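Prephenate dehydrogenase (Aquifex aeolicus, PDB 2G5C) catalyses the NAD(+)-dependent oxidative decarboxylation of prephenate to 3-(4-hydroxyphenyl)pyruvate, a step of tyrosine biosynthesis. Local coordinates at the interface of chains A and B. Coordinates in Å, arbitrary orientation; residue numbers count along the deposited sequence, not the author numbering. Chains: chain A/B, prephenate dehydrogenase.

The interface of chains A and B. Residues chain A 193, 196-197; chain B 247-248, 251, 270, 273.
The methyl CB of A:Ala193 lies 3.7 Å from CE1 of B:Phe248, raised from the ring plane and set outward beyond that atom; so small a side chain probably allows helix 173-201 of chain A to come close to helix 238-260 of chain B. One turn on, the methyl CG2 of A:Thr197 packs against CA of B:Phe248, while its hydroxyl OG1 turns back to its own helix and donates to A:Ala193 O (2.7 Å) from above the carbonyl plane, which satisfies a polar group beside the aromatic ring. B:Tyr270 covers A:Asp196: ring atom CZ lies 3.6 Å from CB of the aspartate, and the ring and carboxylate planes are only 25° apart. Its phenol OH reaches past A:Asp196 to donate to B:Ser251 O (2.8 Å), tying helix 264-272 to helix 238-260 within chain B. A phenylalanine here would keep the ring but would probably leave B:Ser251 O without this donor and let the ring shift over A:Asp196. With CG anti to the backbone N (chi1 -174°), A:Asp196 extends its carboxylate towards chain B, where B:Ser251 OG donates to OD2 (2.7 Å) on the anti side, 18° out of plane. At the rim, OD1 lies 2.6 Å from B:Glu273 OE1, a pairing that suggests a shared proton, and a water links OD1 to B:Glu273 OE2. Repeated by the two-fold axis, this patch helps join the helical dimerization domains of the two subunits.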
# COMPACT_ATOMS: atom_id res chain seq x y z
N ALA A 193 -6.31 1.48 10.55
CA ALA A 193 -7.62 2.12 10.54
C ALA A 193 -8.48 1.62 9.37
O ALA A 193 -9.69 1.46 9.52
CB ALA A 193 -7.48 3.63 10.47
N ASP A 196 -9.92 -1.62 10.33
CA ASP A 196 -11.02 -1.44 11.26
C ASP A 196 -12.26 -1.00 10.49
O ASP A 196 -13.38 -1.44 10.79
CB ASP A 196 -10.67 -0.39 12.32
CG ASP A 196 -11.72 -0.28 13.40
OD1 ASP A 196 -11.83 -1.22 14.21
OD2 ASP A 196 -12.45 0.74 13.42
N THR A 197 -12.06 -0.16 9.49
CA THR A 197 -13.15 0.36 8.67
C THR A 197 -13.89 -0.75 7.92
O THR A 197 -15.12 -0.78 7.91
CB THR A 197 -12.65 1.39 7.64
OG1 THR A 197 -11.95 2.45 8.31
CG2 THR A 197 -13.82 1.99 6.87
N GLY B 247 -16.76 7.03 7.38
CA GLY B 247 -16.60 5.81 8.16
C GLY B 247 -15.15 5.57 8.53
O GLY B 247 -14.85 5.16 9.65
N PHE B 248 -14.26 5.83 7.57
CA PHE B 248 -12.83 5.65 7.78
C PHE B 248 -12.33 6.61 8.86
O PHE B 248 -11.57 6.22 9.73
CB PHE B 248 -12.07 5.90 6.47
CG PHE B 248 -10.58 6.00 6.65
CD1 PHE B 248 -9.82 4.87 6.96
CD2 PHE B 248 -9.94 7.23 6.54
CE1 PHE B 248 -8.45 4.97 7.17
CE2 PHE B 248 -8.56 7.34 6.74
CZ PHE B 248 -7.82 6.21 7.06
N SER B 251 -13.07 5.42 12.24
CA SER B 251 -12.14 4.39 12.67
C SER B 251 -10.78 4.97 13.03
O SER B 251 -10.19 4.59 14.04
CB SER B 251 -11.96 3.33 11.58
OG SER B 251 -13.13 2.52 11.45
N TYR B 270 -6.98 -3.35 19.02
CA TYR B 270 -7.36 -2.67 17.78
C TYR B 270 -6.41 -3.09 16.66
O TYR B 270 -6.85 -3.45 15.56
CB TYR B 270 -7.28 -1.15 17.97
CG TYR B 270 -7.77 -0.32 16.80
CD1 TYR B 270 -8.97 0.38 16.87
CD2 TYR B 270 -7.01 -0.20 15.63
CE1 TYR B 270 -9.40 1.19 15.81
CE2 TYR B 270 -7.43 0.61 14.57
CZ TYR B 270 -8.62 1.30 14.67
OH TYR B 270 -9.02 2.13 13.65
N GLU B 273 -6.66 -6.54 14.98
CA GLU B 273 -7.75 -6.76 14.05
C GLU B 273 -7.20 -7.13 12.67
O GLU B 273 -7.83 -7.85 11.92
CB GLU B 273 -8.63 -5.50 13.95
CG GLU B 273 -9.48 -5.26 15.19
CD GLU B 273 -10.22 -3.93 15.18
OE1 GLU B 273 -10.44 -3.37 14.08
OE2 GLU B 273 -10.60 -3.46 16.27
O HOH W 1 -12.38 -1.02 17.03